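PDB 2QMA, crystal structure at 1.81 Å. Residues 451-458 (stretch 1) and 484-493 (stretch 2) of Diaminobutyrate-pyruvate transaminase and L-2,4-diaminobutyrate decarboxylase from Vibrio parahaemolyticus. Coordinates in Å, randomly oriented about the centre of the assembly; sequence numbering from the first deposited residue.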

ATOM      1  N   THR A 451      18.699   0.820 -22.007  1.00 22.24           N
ATOM      2  CA  THR A 451      19.208  -0.564 -22.070  1.00 24.91           C
ATOM      3  C   THR A 451      20.741  -0.694 -21.959  1.00 24.68           C
ATOM      4  O   THR A 451      21.268  -1.725 -21.512  1.00 24.46           O
ATOM      5  N   ARG A 452      21.463   0.355 -22.330  1.00 24.87           N
ATOM      6  CA  ARG A 452      22.904   0.371 -22.051  1.00 24.81           C
ATOM      7  C   ARG A 452      23.191   0.826 -20.615  1.00 24.10           C
ATOM      8  O   ARG A 452      24.283   0.635 -20.113  1.00 22.97           O
ATOM      9  N   GLY A 453      22.181   1.404 -19.961  1.00 23.27           N
ATOM     10  CA  GLY A 453      22.320   1.921 -18.598  1.00 22.61           C
ATOM     11  C   GLY A 453      23.106   3.221 -18.507  1.00 22.27           C
ATOM     12  O   GLY A 453      23.762   3.505 -17.500  1.00 24.27           O
ATOM     13  N   ILE A 454      23.100   3.975 -19.592  1.00 20.05           N
ATOM     14  CA  ILE A 454      23.775   5.263 -19.648  1.00 19.20           C
ATOM     15  C   ILE A 454      22.917   6.325 -18.950  1.00 17.63           C
ATOM     16  O   ILE A 454      23.412   7.141 -18.199  1.00 17.28           O
ATOM     17  N   ALA A 455      21.622   6.290 -19.219  1.00 17.10           N
ATOM     18  CA  ALA A 455      20.704   7.255 -18.637  1.00 17.09           C
ATOM     19  C   ALA A 455      19.281   6.712 -18.676  1.00 17.76           C
ATOM     20  O   ALA A 455      18.888   5.989 -19.619  1.00 16.41           O
ATOM     21  N   VAL A 456      18.539   7.082 -17.636  1.00 18.28           N
ATOM     22  CA  VAL A 456      17.105   6.825 -17.539  1.00 19.05           C
ATOM     23  C   VAL A 456      16.376   8.142 -17.831  1.00 19.29           C
ATOM     24  O   VAL A 456      16.361   9.068 -17.004  1.00 19.75           O
ATOM     25  N   LEU A 457      15.798   8.225 -19.027  1.00 18.64           N
ATOM     26  CA  LEU A 457      15.202   9.460 -19.530  1.00 20.32           C
ATOM     27  C   LEU A 457      13.714   9.266 -19.757  1.00 20.65           C
ATOM     28  O   LEU A 457      13.280   8.167 -20.085  1.00 20.42           O
ATOM     29  N   GLY A 458      12.946  10.331 -19.585  1.00 22.02           N
ATOM     30  CA  GLY A 458      11.490  10.263 -19.837  1.00 23.37           C
ATOM     31  C   GLY A 458      11.217  10.472 -21.325  1.00 25.00           C
ATOM     32  O   GLY A 458      12.057  11.009 -22.038  1.00 24.18           O
ATOM     33  N   SER A 484      27.485  17.043 -18.677  1.00 16.09           N
ATOM     34  CA  SER A 484      27.848  15.667 -18.999  1.00 16.78           C
ATOM     35  C   SER A 484      26.655  14.789 -19.456  1.00 15.82           C
ATOM     36  O   SER A 484      26.843  13.932 -20.342  1.00 16.03           O
ATOM     37  N   LEU A 485      25.475  14.972 -18.840  1.00 15.65           N
ATOM     38  CA  LEU A 485      24.273  14.261 -19.259  1.00 15.51           C
ATOM     39  C   LEU A 485      23.896  14.611 -20.708  1.00 14.52           C
ATOM     40  O   LEU A 485      23.666  13.731 -21.527  1.00 13.83           O
ATOM     41  N   LEU A 486      23.898  15.895 -21.044  1.00 14.26           N
ATOM     42  CA  LEU A 486      23.627  16.319 -22.432  1.00 14.20           C
ATOM     43  C   LEU A 486      24.708  15.816 -23.413  1.00 14.22           C
ATOM     44  O   LEU A 486      24.400  15.450 -24.538  1.00 13.42           O
ATOM     45  N   SER A 487      25.965  15.832 -22.979  1.00 14.27           N
ATOM     46  CA  SER A 487      27.051  15.269 -23.781  1.00 14.87           C
ATOM     47  C   SER A 487      26.849  13.768 -24.082  1.00 15.04           C
ATOM     48  O   SER A 487      27.029  13.346 -25.211  1.00 15.01           O
ATOM     49  N   LYS A 488      26.452  13.005 -23.054  1.00 15.77           N
ATOM     50  CA  LYS A 488      26.168  11.564 -23.155  1.00 16.73           C
ATOM     51  C   LYS A 488      25.061  11.322 -24.147  1.00 15.96           C
ATOM     52  O   LYS A 488      25.147  10.396 -24.950  1.00 16.73           O
ATOM     53  N   ILE A 489      24.010  12.142 -24.069  1.00 16.20           N
ATOM     54  CA  ILE A 489      22.893  12.037 -24.996  1.00 16.70           C
ATOM     55  C   ILE A 489      23.278  12.384 -26.437  1.00 16.80           C
ATOM     56  O   ILE A 489      22.864  11.710 -27.387  1.00 16.74           O
ATOM     57  N   ASN A 490      24.045  13.455 -26.598  1.00 16.32           N
ATOM     58  CA  ASN A 490      24.532  13.822 -27.923  1.00 16.19           C
ATOM     59  C   ASN A 490      25.366  12.716 -28.556  1.00 16.13           C
ATOM     60  O   ASN A 490      25.171  12.359 -29.705  1.00 15.84           O
HETATM   61  N   MSE A 491      26.278  12.145 -27.792  1.00 16.33           N
HETATM   62  CA  MSE A 491      27.107  11.062 -28.330  1.00 18.32           C
HETATM   63  C   MSE A 491      26.262   9.871 -28.792  1.00 18.88           C
HETATM   64  O   MSE A 491      26.525   9.316 -29.850  1.00 19.28           O
ATOM     65  N   LEU A 492      25.207   9.529 -28.046  1.00 18.64           N
ATOM     66  CA  LEU A 492      24.276   8.491 -28.502  1.00 20.12           C
ATOM     67  C   LEU A 492      23.615   8.895 -29.824  1.00 20.78           C
ATOM     68  O   LEU A 492      23.557   8.101 -30.772  1.00 21.28           O
ATOM     69  N   ALA A 493      23.133  10.131 -29.874  1.00 21.14           N
ATOM     70  CA  ALA A 493      22.498  10.705 -31.064  1.00 22.51           C
ATOM     71  C   ALA A 493      23.404  10.676 -32.298  1.00 23.13           C
ATOM     72  O   ALA A 493      22.945  10.361 -33.394  1.00 22.89           O
TER

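Stretch 2 is helical throughout, and its backbone bonds run in the i to i+4 pattern, as in Lys488 N to Ser484 O at 2.9 Å. Residues on one side of this helix meet the end of a helix and the segment that follows it in stretch 1. No hydrogen bond crosses between the two, and the contacts are mainly between apolar side chains.

Ser484 (chi1 t) does not reach stretch 1. Ser484 OG accepts a weak hydrogen bond from Lys488 NZ, 3.1 Å away, one turn along the helix.

Leu485 sets out sideways, but its t, p rotamer brings the end of the side chain nearer. Leu485 CD1 lies 3.9 Å from Ala455 CB. The methyl of Ala455 points toward the helix, and the pair is buried.

Leu486 and Ser487 make no contact with stretch 1.

Lys488 points toward stretch 1, with chi1 m and chi2 t. The aliphatic part packs on Ile454, with Lys488 CD 4.0 Å from Ile454 CG2. Chi3 is off the wells at -141°, and chi4 is m.

Ile489 also starts sideways and comes nearer at its end, in the m, t rotamer. Ile489 CD1 meets Leu457 CD1 at 3.7 Å. Leu457 points toward the helix, also m, t. Its neighbour Val456 (t) points away and takes no part.

Asn490 and Met491, a selenomethionine, stay out of reach.

Leu492 points toward stretch 1 with chi1 m (-81°) and chi2 t. Its CD2 touches two residues. Ile454 and Arg452 both point toward the helix; Arg452 is m, t, t over chi1 to chi3. Ile454 CD1, from an m, t side chain, is 3.6 Å from Leu492 CD2. Arg452 NH1 is 3.9 Å from Leu492 CD2, which lies over one face of the guanidinium. Arg452 NE and NH2 are hydrogen-bonded elsewhere in the structure.

Ala493 makes no contact across.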

ATOM      1  CB  THR A 451      18.630  -1.363 -23.278  1.00 25.41           C
ATOM      2  OG1 THR A 451      18.839  -0.654 -24.507  1.00 27.59           O
ATOM      3  CG2 THR A 451      17.128  -1.562 -23.093  1.00 27.66           C
ATOM      4  CB  ARG A 452      23.634   1.234 -23.051  1.00 25.53           C
ATOM      5  CG  ARG A 452      23.463   0.679 -24.424  1.00 29.81           C
ATOM      6  CD  ARG A 452      24.161   1.507 -25.424  1.00 34.31           C
ATOM      7  NE  ARG A 452      23.582   1.280 -26.743  1.00 35.31           N
ATOM      8  CZ  ARG A 452      24.140   1.722 -27.860  1.00 35.65           C
ATOM      9  NH1 ARG A 452      25.270   2.422 -27.795  1.00 33.13           N
ATOM     10  NH2 ARG A 452      23.561   1.483 -29.025  1.00 36.28           N
ATOM     11  CB  ILE A 454      23.947   5.694 -21.106  1.00 18.52           C
ATOM     12  CG1 ILE A 454      24.909   4.744 -21.825  1.00 20.13           C
ATOM     13  CG2 ILE A 454      24.451   7.158 -21.185  1.00 21.51           C
ATOM     14  CD1 ILE A 454      24.755   4.854 -23.373  1.00 19.68           C
ATOM     15  CB  ALA A 455      20.775   8.605 -19.358  1.00 16.67           C
ATOM     16  CB  VAL A 456      16.685   6.222 -16.173  1.00 18.56           C
ATOM     17  CG1 VAL A 456      15.155   5.941 -16.188  1.00 21.00           C
ATOM     18  CG2 VAL A 456      17.487   4.900 -15.886  1.00 19.09           C
ATOM     19  CB  LEU A 457      15.829   9.849 -20.867  1.00 20.38           C
ATOM     20  CG  LEU A 457      17.326  10.132 -20.817  1.00 20.27           C
ATOM     21  CD1 LEU A 457      17.877  10.401 -22.212  1.00 22.96           C
ATOM     22  CD2 LEU A 457      17.623  11.281 -19.817  1.00 18.63           C
ATOM     23  CB  SER A 484      28.589  15.032 -17.829  1.00 17.56           C
ATOM     24  OG  SER A 484      28.469  13.634 -17.891  1.00 20.85           O
ATOM     25  CB  LEU A 485      23.101  14.487 -18.275  1.00 15.96           C
ATOM     26  CG  LEU A 485      21.797  13.725 -18.579  1.00 17.65           C
ATOM     27  CD1 LEU A 485      22.058  12.216 -18.814  1.00 13.86           C
ATOM     28  CD2 LEU A 485      20.837  13.947 -17.424  1.00 16.94           C
ATOM     29  CB  LEU A 486      23.489  17.836 -22.525  1.00 14.69           C
ATOM     30  CG  LEU A 486      22.266  18.405 -21.795  1.00 14.20           C
ATOM     31  CD1 LEU A 486      22.436  19.914 -21.694  1.00 19.15           C
ATOM     32  CD2 LEU A 486      21.013  18.086 -22.578  1.00 15.25           C
ATOM     33  CB  SER A 487      28.394  15.481 -23.098  1.00 14.54           C
ATOM     34  OG  SER A 487      29.434  15.150 -24.017  1.00 14.42           O
ATOM     35  CB  LYS A 488      25.679  11.014 -21.801  1.00 16.76           C
ATOM     36  CG  LYS A 488      26.732  10.918 -20.740  1.00 21.36           C
ATOM     37  CD  LYS A 488      26.119  10.344 -19.471  1.00 26.30           C
ATOM     38  CE  LYS A 488      26.658  11.028 -18.240  1.00 27.83           C
ATOM     39  NZ  LYS A 488      27.969  10.537 -17.804  1.00 28.62           N
ATOM     40  CB  ILE A 489      21.666  12.867 -24.542  1.00 16.63           C
ATOM     41  CG1 ILE A 489      21.130  12.330 -23.207  1.00 16.29           C
ATOM     42  CG2 ILE A 489      20.570  12.834 -25.630  1.00 15.58           C
ATOM     43  CD1 ILE A 489      20.222  13.306 -22.477  1.00 18.27           C
ATOM     44  CB  ASN A 490      25.312  15.136 -27.887  1.00 16.11           C
ATOM     45  CG  ASN A 490      25.729  15.576 -29.262  1.00 17.47           C
ATOM     46  OD1 ASN A 490      24.886  15.720 -30.155  1.00 18.73           O
ATOM     47  ND2 ASN A 490      27.026  15.723 -29.468  1.00 17.17           N
HETATM   48  CB  MSE A 491      28.193  10.675 -27.345  1.00 17.68           C
HETATM   49  CG  MSE A 491      29.093  11.863 -26.987  1.00 18.33           C
HETATM   50 SE   MSE A 491      29.875  12.808 -28.559  0.70 19.17          SE
HETATM   51  CE  MSE A 491      30.509  11.322 -29.457  1.00  9.76           C
ATOM     52  CB  LEU A 492      23.185   8.237 -27.440  1.00 19.37           C
ATOM     53  CG  LEU A 492      23.555   7.330 -26.280  1.00 20.09           C
ATOM     54  CD1 LEU A 492      22.377   7.225 -25.328  1.00 26.31           C
ATOM     55  CD2 LEU A 492      23.951   5.907 -26.757  1.00 25.17           C
ATOM     56  CB  ALA A 493      22.041  12.110 -30.788  1.00 21.82           C
TER